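Local coordinates for protein ribonucleoside triphosphate reductase (Lactobacillus leichmannii, PDB 1L1L) that reduces ribonucleoside triphosphates to 2'-deoxyribonucleoside triphosphates, as an adenosylcobalamin (B12)-dependent class II ribonucleotide reductase that works as an allosterically regulated monomer, at residues 566-574 with 687-698. Sequence-based numbering, arbitrary orientation.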
loop_
_atom_site.group_PDB
_atom_site.type_symbol
_atom_site.label_atom_id
_atom_site.label_comp_id
_atom_site.label_asym_id
_atom_site.label_seq_id
_atom_site.Cartn_x
_atom_site.Cartn_y
_atom_site.Cartn_z
ATOM N N HIS A 566 0.849 -13.961 -15.464
ATOM C CA HIS A 566 0.117 -13.086 -16.370
ATOM C C HIS A 566 -1.321 -13.546 -16.572
ATOM O O HIS A 566 -1.617 -14.743 -16.517
ATOM C CB HIS A 566 0.829 -13.040 -17.719
ATOM C CG HIS A 566 2.101 -12.258 -17.699
ATOM N ND1 HIS A 566 2.124 -10.881 -17.627
ATOM C CD2 HIS A 566 3.396 -12.656 -17.728
ATOM C CE1 HIS A 566 3.379 -10.465 -17.614
ATOM N NE2 HIS A 566 4.169 -11.522 -17.673
ATOM N N TYR A 567 -2.217 -12.594 -16.796
ATOM C CA TYR A 567 -3.606 -12.939 -17.037
ATOM C C TYR A 567 -3.714 -13.743 -18.331
ATOM O O TYR A 567 -4.578 -14.608 -18.454
ATOM C CB TYR A 567 -4.463 -11.672 -17.118
ATOM C CG TYR A 567 -5.918 -11.953 -17.397
ATOM C CD1 TYR A 567 -6.402 -12.000 -18.703
ATOM C CD2 TYR A 567 -6.807 -12.211 -16.355
ATOM C CE1 TYR A 567 -7.733 -12.299 -18.965
ATOM C CE2 TYR A 567 -8.136 -12.510 -16.606
ATOM C CZ TYR A 567 -8.593 -12.552 -17.913
ATOM O OH TYR A 567 -9.912 -12.839 -18.164
ATOM N N GLY A 568 -2.824 -13.461 -19.284
ATOM C CA GLY A 568 -2.829 -14.168 -20.562
ATOM C C GLY A 568 -1.591 -13.884 -21.408
ATOM O O GLY A 568 -0.947 -12.856 -21.232
ATOM N N ALA A 569 -1.265 -14.784 -22.330
ATOM C CA ALA A 569 -0.088 -14.632 -23.200
ATOM C C ALA A 569 -0.205 -13.424 -24.128
ATOM O O ALA A 569 0.710 -12.605 -24.231
ATOM C CB ALA A 569 0.101 -15.893 -24.029
ATOM N N TYR A 570 -1.338 -13.336 -24.809
ATOM C CA TYR A 570 -1.617 -12.240 -25.722
ATOM C C TYR A 570 -2.960 -11.669 -25.288
ATOM O O TYR A 570 -3.948 -12.397 -25.187
ATOM C CB TYR A 570 -1.705 -12.758 -27.155
ATOM C CG TYR A 570 -0.408 -13.321 -27.674
ATOM C CD1 TYR A 570 0.630 -12.478 -28.075
ATOM C CD2 TYR A 570 -0.205 -14.698 -27.749
ATOM C CE1 TYR A 570 1.834 -12.992 -28.537
ATOM C CE2 TYR A 570 1.000 -15.222 -28.208
ATOM C CZ TYR A 570 2.014 -14.363 -28.600
ATOM O OH TYR A 570 3.213 -14.877 -29.049
ATOM N N LEU A 571 -2.999 -10.370 -25.038
ATOM C CA LEU A 571 -4.232 -9.750 -24.585
ATOM C C LEU A 571 -4.445 -8.354 -25.135
ATOM O O LEU A 571 -3.517 -7.704 -25.609
ATOM C CB LEU A 571 -4.217 -9.615 -23.059
ATOM C CG LEU A 571 -4.016 -10.796 -22.114
ATOM C CD1 LEU A 571 -3.557 -10.263 -20.767
ATOM C CD2 LEU A 571 -5.307 -11.580 -21.972
ATOM N N ILE A 572 -5.691 -7.906 -25.053
ATOM C CA ILE A 572 -6.037 -6.546 -25.413
ATOM C C ILE A 572 -6.328 -5.968 -24.035
ATOM O O ILE A 572 -7.291 -6.380 -23.380
ATOM C CB ILE A 572 -7.334 -6.433 -26.236
ATOM C CG1 ILE A 572 -7.117 -6.928 -27.666
ATOM C CG2 ILE A 572 -7.808 -4.983 -26.234
ATOM C CD1 ILE A 572 -6.044 -6.187 -28.433
ATOM N N GLN A 573 -5.491 -5.053 -23.564
ATOM C CA GLN A 573 -5.742 -4.461 -22.261
ATOM C C GLN A 573 -6.393 -3.112 -22.455
ATOM O O GLN A 573 -5.917 -2.295 -23.236
ATOM C CB GLN A 573 -4.450 -4.330 -21.459
ATOM C CG GLN A 573 -3.932 -5.672 -20.976
ATOM C CD GLN A 573 -3.191 -5.569 -19.659
ATOM O OE1 GLN A 573 -3.712 -5.029 -18.685
ATOM N NE2 GLN A 573 -1.969 -6.099 -19.621
ATOM N N ARG A 574 -7.509 -2.899 -21.760
ATOM C CA ARG A 574 -8.251 -1.649 -21.854
ATOM C C ARG A 574 -7.965 -0.705 -20.693
ATOM O O ARG A 574 -8.078 -1.083 -19.521
ATOM C CB ARG A 574 -9.761 -1.925 -21.900
ATOM C CG ARG A 574 -10.222 -2.648 -23.145
ATOM C CD ARG A 574 -11.744 -2.779 -23.174
ATOM N NE ARG A 574 -12.199 -3.227 -24.479
ATOM C CZ ARG A 574 -12.100 -4.474 -24.915
ATOM N NH1 ARG A 574 -11.571 -5.407 -24.139
ATOM N NH2 ARG A 574 -12.509 -4.781 -26.139
ATOM N N GLN A 687 -17.141 -6.088 -21.929
ATOM C CA GLN A 687 -16.064 -5.178 -22.320
ATOM C C GLN A 687 -14.927 -5.373 -21.313
ATOM O O GLN A 687 -14.635 -4.497 -20.499
ATOM C CB GLN A 687 -16.567 -3.729 -22.294
ATOM C CG GLN A 687 -15.658 -2.729 -23.000
ATOM C CD GLN A 687 -16.207 -1.312 -22.960
ATOM O OE1 GLN A 687 -16.258 -0.678 -21.906
ATOM N NE2 GLN A 687 -16.630 -0.812 -24.113
ATOM N N ALA A 688 -14.288 -6.536 -21.388
ATOM C CA ALA A 688 -13.211 -6.915 -20.476
ATOM C C ALA A 688 -11.991 -6.004 -20.424
ATOM O O ALA A 688 -11.469 -5.592 -21.459
ATOM C CB ALA A 688 -12.755 -8.337 -20.800
ATOM N N PRO A 689 -11.514 -5.688 -19.207
ATOM C CA PRO A 689 -10.336 -4.833 -19.044
ATOM C C PRO A 689 -9.118 -5.579 -19.600
ATOM O O PRO A 689 -8.121 -4.968 -19.976
ATOM C CB PRO A 689 -10.260 -4.625 -17.531
ATOM C CG PRO A 689 -10.864 -5.874 -16.984
ATOM C CD PRO A 689 -12.063 -6.071 -17.894
ATOM N N LYS A 690 -9.220 -6.906 -19.631
ATOM C CA LYS A 690 -8.172 -7.766 -20.170
ATOM C C LYS A 690 -8.823 -8.867 -20.997
ATOM O O LYS A 690 -9.395 -9.818 -20.461
ATOM C CB LYS A 690 -7.327 -8.380 -19.049
ATOM C CG LYS A 690 -6.460 -7.377 -18.310
ATOM C CD LYS A 690 -5.527 -8.074 -17.329
ATOM C CE LYS A 690 -4.854 -7.081 -16.386
ATOM N NZ LYS A 690 -3.970 -7.774 -15.386
ATOM N N GLU A 691 -8.726 -8.728 -22.314
ATOM C CA GLU A 691 -9.314 -9.679 -23.251
ATOM C C GLU A 691 -8.231 -10.508 -23.935
ATOM O O GLU A 691 -7.362 -9.967 -24.622
ATOM C CB GLU A 691 -10.109 -8.910 -24.304
ATOM C CG GLU A 691 -10.913 -9.763 -25.272
ATOM C CD GLU A 691 -11.569 -8.920 -26.355
ATOM O OE1 GLU A 691 -11.929 -7.761 -26.062
ATOM O OE2 GLU A 691 -11.731 -9.414 -27.494
ATOM N N PRO A 692 -8.261 -11.836 -23.755
ATOM C CA PRO A 692 -7.241 -12.680 -24.395
ATOM C C PRO A 692 -7.424 -12.846 -25.912
ATOM O O PRO A 692 -8.545 -12.956 -26.408
ATOM C CB PRO A 692 -7.359 -14.001 -23.633
ATOM C CG PRO A 692 -8.813 -14.038 -23.248
ATOM C CD PRO A 692 -9.074 -12.614 -22.804
ATOM N N ILE A 693 -6.309 -12.847 -26.639
ATOM C CA ILE A 693 -6.321 -13.000 -28.096
ATOM C C ILE A 693 -5.165 -13.906 -28.519
ATOM O O ILE A 693 -4.237 -14.141 -27.742
ATOM C CB ILE A 693 -6.158 -11.633 -28.803
ATOM C CG1 ILE A 693 -4.870 -10.956 -28.320
ATOM C CG2 ILE A 693 -7.376 -10.764 -28.537
ATOM C CD1 ILE A 693 -4.568 -9.629 -28.969
ATOM N N ASP A 694 -5.220 -14.420 -29.744
ATOM C CA ASP A 694 -4.159 -15.290 -30.244
ATOM C C ASP A 694 -2.988 -14.448 -30.742
ATOM O O ASP A 694 -3.108 -13.231 -30.868
ATOM C CB ASP A 694 -4.684 -16.183 -31.375
ATOM C CG ASP A 694 -5.237 -15.387 -32.548
ATOM O OD1 ASP A 694 -4.498 -14.544 -33.107
ATOM O OD2 ASP A 694 -6.412 -15.614 -32.917
ATOM N N LYS A 695 -1.860 -15.090 -31.027
ATOM C CA LYS A 695 -0.694 -14.358 -31.499
ATOM C C LYS A 695 -0.983 -13.594 -32.786
ATOM O O LYS A 695 -0.595 -12.436 -32.927
ATOM C CB LYS A 695 0.488 -15.304 -31.726
ATOM C CG LYS A 695 1.770 -14.564 -32.097
ATOM C CD LYS A 695 2.967 -15.488 -32.268
ATOM C CE LYS A 695 4.236 -14.683 -32.530
ATOM N NZ LYS A 695 5.452 -15.534 -32.655
ATOM N N GLU A 696 -1.670 -14.242 -33.721
ATOM C CA GLU A 696 -2.002 -13.615 -34.998
ATOM C C GLU A 696 -2.751 -12.301 -34.840
ATOM O O GLU A 696 -2.444 -11.320 -35.522
ATOM C CB GLU A 696 -2.830 -14.574 -35.861
ATOM C CG GLU A 696 -1.994 -15.409 -36.824
ATOM C CD GLU A 696 -2.105 -14.928 -38.268
ATOM O OE1 GLU A 696 -2.213 -13.701 -38.481
ATOM O OE2 GLU A 696 -2.070 -15.776 -39.191
ATOM N N THR A 697 -3.734 -12.283 -33.943
ATOM C CA THR A 697 -4.522 -11.078 -33.714
ATOM C C THR A 697 -3.657 -10.005 -33.081
ATOM O O THR A 697 -3.766 -8.829 -33.415
ATOM C CB THR A 697 -5.712 -11.347 -32.782
ATOM O OG1 THR A 697 -6.547 -12.364 -33.349
ATOM C CG2 THR A 697 -6.524 -10.079 -32.588
ATOM N N TYR A 698 -2.803 -10.414 -32.151
ATOM C CA TYR A 698 -1.926 -9.467 -31.489
ATOM C C TYR A 698 -1.032 -8.737 -32.484
ATOM O O TYR A 698 -0.918 -7.519 -32.446
ATOM C CB TYR A 698 -1.058 -10.174 -30.445
ATOM C CG TYR A 698 0.111 -9.337 -30.002
ATOM C CD1 TYR A 698 1.372 -9.517 -30.566
ATOM C CD2 TYR A 698 -0.056 -8.312 -29.070
ATOM C CE1 TYR A 698 2.445 -8.691 -30.215
ATOM C CE2 TYR A 698 1.005 -7.481 -28.715
ATOM C CZ TYR A 698 2.252 -7.676 -29.292
ATOM O OH TYR A 698 3.299 -6.848 -28.945
HETATM O O HOH W 1 -11.801 -11.273 -20.547
HETATM O O HOH W 2 -3.413 -15.496 -25.432
HETATM O O HOH W 3 -6.028 -3.754 -18.047
#
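The ring of Y570 lies against the first turn of helix 695-704: K695 CA sits over the centre of one face, 3.7 Å from the ring centroid, in a CH-pi contact. The extended K695 chain then runs outward past the hydroxyl, which is hydrogen-bonded to D616, while the Y698 ring meets CD1 of Y570 obliquely, with ring planes 39° apart. On the Y567 ring, K690 CB rests over one face, offset toward the rim, and P692 CD and L571 CD2 come to the edge; chi1 of 179° swings this ring away from its own backbone N and over K690. The R574 guanidinium has I572 CG2 above one face and carboxylate and carbonyl oxygens at its edge. R574 NH1 and NH2 both donate to E691 OE1 (3.1 and 3.0 Å), the two planes being nearly coplanar at 10°, and NH1 also donates to A688 O at 2.7 Å. NE is bridged to E595, which should limit the group's rotation. I572 CD1 and I693 CD1 meet at 3.8 Å. Between these side chains the backbones pair antiparallel: I572 and E691 form a hydrogen-bonded pair, extended by R574 N to P689 O and I693 N to Y570 O. D694 caps the helix through OD1 to T697 N. Strand 690-692 thus adds an outer strand to the antiparallel sheet, with strand 603-611 along the other edge of 570-578, and leads, through I693 and D694, into helix 695-704.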